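Long-range contacts in L-asparagine oxygenase (Streptomyces coelicolor, PDB 2OG5), which hydroxylates free L-asparagine at C3, using iron(II), 2-oxoglutarate and oxygen, to supply (2S,3S)-3-hydroxyasparagine for the calcium-dependent lipopeptide antibiotic: residues 112-117 with 320-326; 52-56 with 126-132; 61-65 with 151-155. All coordinates share one frame; numbering follows the deposited sequence.

Contact 1 of 3, residues 112-117 with 320-326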
# COMPACT_ATOMS: atom_id res chain seq x y z
N LEU A 112 8.55 18.52 10.33
CA LEU A 112 7.18 18.05 10.11
C LEU A 112 6.11 18.94 10.77
O LEU A 112 6.16 19.15 11.98
CB LEU A 112 6.99 16.61 10.62
CG LEU A 112 7.23 15.44 9.68
CD1 LEU A 112 6.69 14.17 10.35
CD2 LEU A 112 6.58 15.64 8.32
N PRO A 113 5.13 19.41 10.00
CA PRO A 113 4.05 20.18 10.58
C PRO A 113 3.09 19.29 11.36
O PRO A 113 3.27 18.07 11.37
CB PRO A 113 3.35 20.76 9.35
CG PRO A 113 3.56 19.76 8.31
CD PRO A 113 4.94 19.23 8.55
N PRO A 114 2.07 19.88 12.00
CA PRO A 114 1.05 19.06 12.64
C PRO A 114 0.37 18.13 11.64
O PRO A 114 0.27 18.45 10.45
CB PRO A 114 0.06 20.09 13.19
CG PRO A 114 0.82 21.36 13.27
CD PRO A 114 1.81 21.32 12.16
N THR A 115 -0.08 16.97 12.11
CA THR A 115 -0.70 16.00 11.24
C THR A 115 -1.95 16.62 10.60
O THR A 115 -2.79 17.16 11.32
CB THR A 115 -1.08 14.75 12.04
OG1 THR A 115 0.09 14.23 12.68
CG2 THR A 115 -1.70 13.70 11.15
N PRO A 116 -2.08 16.54 9.26
CA PRO A 116 -3.28 17.06 8.60
C PRO A 116 -4.56 16.39 9.11
O PRO A 116 -4.52 15.23 9.54
CB PRO A 116 -3.06 16.72 7.12
CG PRO A 116 -1.62 16.50 6.98
CD PRO A 116 -1.11 16.01 8.29
N ARG A 117 -5.67 17.11 9.05
CA ARG A 117 -6.92 16.68 9.65
C ARG A 117 -8.11 16.82 8.69
O ARG A 117 -9.26 16.90 9.12
CB ARG A 117 -7.15 17.52 10.91
CG ARG A 117 -8.11 16.91 11.88
CD ARG A 117 -8.19 17.72 13.15
NE ARG A 117 -6.87 17.95 13.73
CZ ARG A 117 -6.58 18.91 14.59
NH1 ARG A 117 -7.51 19.76 15.03
NH2 ARG A 117 -5.34 19.03 15.04
N TYR A 320 -6.71 14.24 17.65
CA TYR A 320 -7.07 15.42 16.84
C TYR A 320 -6.45 16.72 17.39
O TYR A 320 -7.11 17.76 17.46
CB TYR A 320 -8.59 15.54 16.68
CG TYR A 320 -9.26 14.35 16.00
CD1 TYR A 320 -8.79 13.86 14.78
CD2 TYR A 320 -10.37 13.74 16.57
CE1 TYR A 320 -9.41 12.79 14.16
CE2 TYR A 320 -11.00 12.67 15.95
CZ TYR A 320 -10.51 12.20 14.74
OH TYR A 320 -11.14 11.13 14.13
N ASP A 321 -5.18 16.64 17.76
CA ASP A 321 -4.44 17.79 18.28
C ASP A 321 -3.16 18.06 17.48
O ASP A 321 -2.29 18.80 17.92
CB ASP A 321 -4.09 17.57 19.75
CG ASP A 321 -3.15 16.40 19.98
OD1 ASP A 321 -2.83 15.68 19.00
OD2 ASP A 321 -2.74 16.20 21.14
N GLY A 322 -3.04 17.41 16.32
CA GLY A 322 -1.89 17.58 15.43
C GLY A 322 -0.77 16.58 15.66
O GLY A 322 0.26 16.65 14.99
N THR A 323 -0.95 15.66 16.61
CA THR A 323 0.10 14.70 16.99
C THR A 323 -0.22 13.27 16.56
O THR A 323 0.54 12.35 16.85
CB THR A 323 0.38 14.73 18.52
OG1 THR A 323 -0.72 14.16 19.24
CG2 THR A 323 0.62 16.17 19.02
N ASP A 324 -1.34 13.07 15.87
CA ASP A 324 -1.76 11.73 15.47
C ASP A 324 -0.89 11.08 14.39
O ASP A 324 -0.10 11.73 13.71
CB ASP A 324 -3.22 11.74 14.98
CG ASP A 324 -4.21 11.93 16.11
OD1 ASP A 324 -4.22 11.09 17.04
OD2 ASP A 324 -5.00 12.89 16.04
N ARG A 325 -1.08 9.76 14.28
CA ARG A 325 -0.52 8.90 13.24
C ARG A 325 -0.56 9.56 11.87
O ARG A 325 -1.60 10.04 11.46
CB ARG A 325 -1.36 7.62 13.22
CG ARG A 325 -0.86 6.47 12.35
CD ARG A 325 -1.81 5.28 12.52
NE ARG A 325 -1.35 4.02 11.94
CZ ARG A 325 -1.76 3.51 10.78
NH1 ARG A 325 -2.62 4.16 10.01
NH2 ARG A 325 -1.28 2.34 10.39
N TRP A 326 0.56 9.54 11.16
CA TRP A 326 0.65 10.12 9.81
C TRP A 326 1.51 9.20 8.96
O TRP A 326 2.72 9.10 9.19
CB TRP A 326 1.29 11.52 9.87
CG TRP A 326 1.26 12.31 8.59
CD1 TRP A 326 0.80 11.89 7.36
CD2 TRP A 326 1.74 13.64 8.40
NE1 TRP A 326 0.94 12.89 6.44
CE2 TRP A 326 1.52 13.98 7.04
CE3 TRP A 326 2.31 14.60 9.24
CZ2 TRP A 326 1.86 15.22 6.52
CZ3 TRP A 326 2.66 15.85 8.71
CH2 TRP A 326 2.43 16.14 7.36

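Contact 2 of 3, residues 52-56 with 126-132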
# COMPACT_ATOMS: atom_id res chain seq x y z
N ALA A 52 17.59 12.04 -1.19
CA ALA A 52 16.21 12.49 -1.01
C ALA A 52 16.12 14.00 -0.88
O ALA A 52 15.24 14.63 -1.48
CB ALA A 52 15.59 11.80 0.20
N TRP A 53 17.02 14.60 -0.10
CA TRP A 53 17.02 16.06 0.06
C TRP A 53 17.33 16.78 -1.25
O TRP A 53 16.71 17.79 -1.56
CB TRP A 53 17.99 16.50 1.16
CG TRP A 53 17.37 16.49 2.51
CD1 TRP A 53 17.68 15.66 3.55
CD2 TRP A 53 16.31 17.34 2.97
NE1 TRP A 53 16.88 15.94 4.63
CE2 TRP A 53 16.03 16.96 4.31
CE3 TRP A 53 15.57 18.37 2.39
CZ2 TRP A 53 15.04 17.59 5.07
CZ3 TRP A 53 14.58 19.00 3.15
CH2 TRP A 53 14.33 18.61 4.48
N LYS A 54 18.29 16.25 -2.01
CA LYS A 54 18.63 16.83 -3.31
C LYS A 54 17.44 16.79 -4.26
O LYS A 54 17.14 17.77 -4.94
CB LYS A 54 19.83 16.10 -3.91
CG LYS A 54 20.35 16.69 -5.22
CD LYS A 54 21.61 15.97 -5.67
CE LYS A 54 21.99 16.31 -7.12
NZ LYS A 54 22.66 15.15 -7.81
N LEU A 55 16.75 15.65 -4.31
CA LEU A 55 15.55 15.54 -5.14
C LEU A 55 14.46 16.51 -4.68
O LEU A 55 13.90 17.25 -5.48
CB LEU A 55 15.02 14.10 -5.08
CG LEU A 55 13.74 13.79 -5.86
CD1 LEU A 55 13.89 14.06 -7.35
CD2 LEU A 55 13.38 12.34 -5.61
N ALA A 56 14.19 16.51 -3.38
CA ALA A 56 13.12 17.33 -2.81
C ALA A 56 13.34 18.83 -3.01
O ALA A 56 12.38 19.58 -3.21
CB ALA A 56 12.96 17.03 -1.33
N ALA A 126 6.72 19.24 -3.32
CA ALA A 126 7.94 18.47 -3.14
C ALA A 126 8.25 18.35 -1.65
O ALA A 126 8.06 19.31 -0.88
CB ALA A 126 9.12 19.13 -3.88
N SER A 127 8.70 17.17 -1.24
CA SER A 127 9.02 16.92 0.15
C SER A 127 9.90 15.69 0.25
O SER A 127 10.01 14.91 -0.70
CB SER A 127 7.75 16.72 0.98
OG SER A 127 7.16 15.45 0.71
N LEU A 128 10.50 15.49 1.42
CA LEU A 128 11.33 14.32 1.68
C LEU A 128 10.52 13.01 1.58
O LEU A 128 10.98 12.01 1.01
CB LEU A 128 12.00 14.44 3.05
CG LEU A 128 13.40 13.89 3.21
CD1 LEU A 128 14.37 14.56 2.26
CD2 LEU A 128 13.84 14.08 4.66
N GLY A 129 9.30 13.02 2.12
CA GLY A 129 8.44 11.84 2.05
C GLY A 129 8.06 11.47 0.63
O GLY A 129 8.10 10.30 0.25
N ALA A 130 7.69 12.48 -0.17
CA ALA A 130 7.41 12.24 -1.59
C ALA A 130 8.64 11.70 -2.31
O ALA A 130 8.53 10.83 -3.17
CB ALA A 130 6.92 13.51 -2.27
N ALA A 131 9.82 12.23 -1.98
CA ALA A 131 11.06 11.80 -2.61
C ALA A 131 11.31 10.33 -2.33
O ALA A 131 11.54 9.54 -3.24
CB ALA A 131 12.25 12.66 -2.11
N VAL A 132 11.26 9.94 -1.06
CA VAL A 132 11.47 8.54 -0.70
C VAL A 132 10.48 7.60 -1.40
O VAL A 132 10.86 6.58 -1.98
CB VAL A 132 11.40 8.36 0.82
CG1 VAL A 132 11.36 6.89 1.20
CG2 VAL A 132 12.57 9.07 1.50

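Contact 3 of 3, residues 61-65 with 151-155. With ACY (acetic acid), chain C.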
# COMPACT_ATOMS: atom_id res chain seq x y z
N GLY A 61 9.59 21.24 -10.90
CA GLY A 61 8.22 20.76 -10.85
C GLY A 61 7.86 20.25 -9.47
O GLY A 61 8.50 20.58 -8.47
N ARG A 62 6.82 19.42 -9.42
CA ARG A 62 6.30 18.89 -8.17
C ARG A 62 5.95 17.43 -8.38
O ARG A 62 5.81 17.00 -9.52
CB ARG A 62 5.06 19.66 -7.77
CG ARG A 62 5.31 21.14 -7.53
CD ARG A 62 4.11 21.77 -6.89
NE ARG A 62 2.95 21.64 -7.76
CZ ARG A 62 1.69 21.78 -7.36
NH1 ARG A 62 1.40 22.08 -6.10
NH2 ARG A 62 0.71 21.62 -8.24
N PRO A 63 5.82 16.66 -7.29
CA PRO A 63 5.68 15.20 -7.37
C PRO A 63 4.72 14.61 -8.41
O PRO A 63 5.03 13.55 -8.95
CB PRO A 63 5.24 14.83 -5.96
CG PRO A 63 5.97 15.79 -5.11
CD PRO A 63 5.90 17.08 -5.88
N ASP A 64 3.57 15.22 -8.66
CA ASP A 64 2.64 14.66 -9.66
C ASP A 64 3.03 14.94 -11.10
O ASP A 64 2.44 14.37 -12.03
CB ASP A 64 1.21 15.14 -9.38
CG ASP A 64 0.71 14.65 -8.05
OD1 ASP A 64 0.41 13.44 -7.94
OD2 ASP A 64 0.64 15.45 -7.09
N ASP A 65 4.04 15.79 -11.31
CA ASP A 65 4.53 16.10 -12.66
C ASP A 65 5.43 15.00 -13.20
O ASP A 65 6.29 14.49 -12.49
CB ASP A 65 5.34 17.41 -12.67
CG ASP A 65 4.55 18.60 -12.18
OD1 ASP A 65 3.30 18.58 -12.18
OD2 ASP A 65 5.20 19.59 -11.76
N ASN A 151 -8.03 12.11 -5.61
CA ASN A 151 -7.82 12.95 -6.79
C ASN A 151 -6.61 12.54 -7.63
O ASN A 151 -5.99 13.36 -8.31
CB ASN A 151 -7.77 14.43 -6.38
CG ASN A 151 -9.12 14.96 -5.89
OD1 ASN A 151 -10.16 14.31 -6.04
ND2 ASN A 151 -9.11 16.16 -5.32
N GLY A 152 -6.29 11.25 -7.62
CA GLY A 152 -5.21 10.72 -8.43
C GLY A 152 -3.81 11.10 -8.00
O GLY A 152 -2.86 10.90 -8.75
N ALA A 153 -3.66 11.63 -6.78
CA ALA A 153 -2.34 12.04 -6.28
C ALA A 153 -1.44 10.82 -6.11
O ALA A 153 -1.87 9.78 -5.63
CB ALA A 153 -2.46 12.75 -4.96
N LEU A 154 -0.17 10.96 -6.48
CA LEU A 154 0.77 9.84 -6.33
C LEU A 154 1.18 9.58 -4.90
O LEU A 154 1.54 8.45 -4.57
CB LEU A 154 2.03 10.06 -7.17
CG LEU A 154 1.78 10.19 -8.67
CD1 LEU A 154 3.11 10.29 -9.41
CD2 LEU A 154 0.94 9.05 -9.21
N VAL A 155 1.13 10.61 -4.05
CA VAL A 155 1.52 10.48 -2.65
C VAL A 155 0.35 10.94 -1.79
O VAL A 155 -0.01 12.13 -1.79
CB VAL A 155 2.80 11.29 -2.35
CG1 VAL A 155 3.17 11.16 -0.88
CG2 VAL A 155 3.97 10.84 -3.26
C ACY C . -5.86 17.64 -3.65
O ACY C . -6.35 16.82 -4.44
OXT ACY C . -4.78 18.25 -3.82
CH3 ACY C . -6.62 17.90 -2.39
O HOH W 1 -0.96 12.39 -10.02
O HOH W 2 1.13 13.48 -4.91

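Contact 1 of 3, residues 112-117 with 320-326
Trp326 and the proline-rich run 113-116 form the tight half of this contact. Pro116 lays its CD over one face of the indole, 3.4 Å from the centroid of the six-membered ring and 7° off its normal, a CH-pi contact. Pro113 comes to the ring edge instead, its CG 3.9 Å from Trp326 CH2, while Leu112 CD2 adds an oblique apolar touch. The indole reaches the prolines because its CG stands anti to the backbone N (chi1 -171°), and its NE1 is tied to Asp157. Beside it, Thr115 grips the segment 320-326 twice: its N donates to Gly322 O (2.9 Å), and its OG1 donates to Asp324 O over 2.7 Å. Arg198 bonds to the same OG1.

The far end is looser and faces solvent. There Arg117, bent at chi3, lays one guanidinium face over Tyr320 O, with CZ 3.1 Å from that oxygen but no hydrogen bond to it. Tyr320 sends its hydroxyl on to Glu165, and an Asx turn at Asp321 shapes the exposed bend. This loop-on-loop contact leads into strand 326-333 of the jelly-roll, just after Arg325, which binds 2-oxoglutarate.

Contact 2 of 3, residues 52-56 with 126-132
A steep helix-helix crossing joins helix 42-58 to the first turn of helix 128-140, the axes of the short segments approaching to 8.5 Å at 109°. Small side chains line the crossing. Ala52 CB lies 4.2 Å from Ala131 CB, and Ala131 CB also rests 3.6 Å from Ala52 O. Leu55 CD2 also touches that methyl, its CG being anti to the backbone N (chi1 179°).

Leu128 packs on Trp53, its CD1 over one face of the indole, 3.4 Å from the centroid of the five-membered ring and 8° off the normal, a CH-pi contact; its CD2 lies farther along the ring system, 3.6 Å from NE1 of Trp53. The same CD1 touches Ala52 CB and, at 3.5 Å, Trp53 N, and so sits between the indole and its own helix backbone.

One turn on, Ala56 CB packs on Ser127 O and Ala126 CB approaches Ala56 O. No hydrogen bond crosses the interface. Ser127 instead turns its side chain to its own helix, where OG accepts from Ala130 N at 3.1 Å. Trp68 of helix 66-76 covers Leu55 and Ala126 in this steep crossing at a serine N-capped helix start, within the helical part beside the jelly-roll.

Contact 3 of 3, residues 61-65 with 151-155
Asp64 OD1 is gripped by two donors, Leu154 N, at 2.9 Å, and water 1. The backbone N-H meets the oxygen nearly along its C-O axis. Water 1 donates both to Asp64 OD1 and to Gly152 O, each at 2.7 Å, and so links the carboxylate to the peptide two residues before Leu154. The other oxygen, Asp64 OD2, is 3.0 Å from water 2, which probably donates to it; that water accepts from Val155 N. One carboxylate thereby reaches three backbone groups, at Gly152, Leu154 and Val155, one directly, one through water 1 and one probably through water 2. OD2 also forms a salt bridge with Arg124, which probably helps to keep the group ionised.

CG of Asp64 lies beside its own backbone N (chi1 -64°), a rotation that carries the carboxylate across to the loop. Leu154 adds van der Waals contact with oxygen atoms: its CG approaches Asp64 OD1 to 3.6 Å, and its CD1 lies 3.8 Å from Pro63 O. Asp64 belongs to a type I beta turn from Arg62 to Asp65, closed by Asp65 N donating to Arg62 O, while Asp65 OD2 accepts from Arg62 N.

At the outer end of the loop, Asn151 ND2 donates to an oxygen of a bound acetic acid molecule, probably a guest from the crystallisation liquor, that Arg124 also binds. Glu149, which binds L-asparagine, lies close by. Pro63 and Leu154 both pack on Leu134 of helix 128-140 and reach helix 66-76 as well, through Trp68 and Val69, and Val155 leans on strand 326-333.

Overall arrangement
From the N terminus, helix 42-58 supplies the first half of contact 2, and the turn before helix 66-76 supplies that of contact 3. The loop 112-117 follows, then 126-132 closes contact 2 across 69 residues and 151-155 closes contact 3 across 85. Only near the end does 320-326 return to 112-117, spanning 202 residues. Every pair of contacts crosses along the chain. Contacts 2 and 3 touch, with Pro63 packed against Ala126 and Ala130, and together they tie helices 42-58 and 66-76 to helix 128-140 and the sheet neighbouring loop 151-155. Contact 1, its centre about 20 Å from either of the others' centres, joins two loops at the start of strand 326-333.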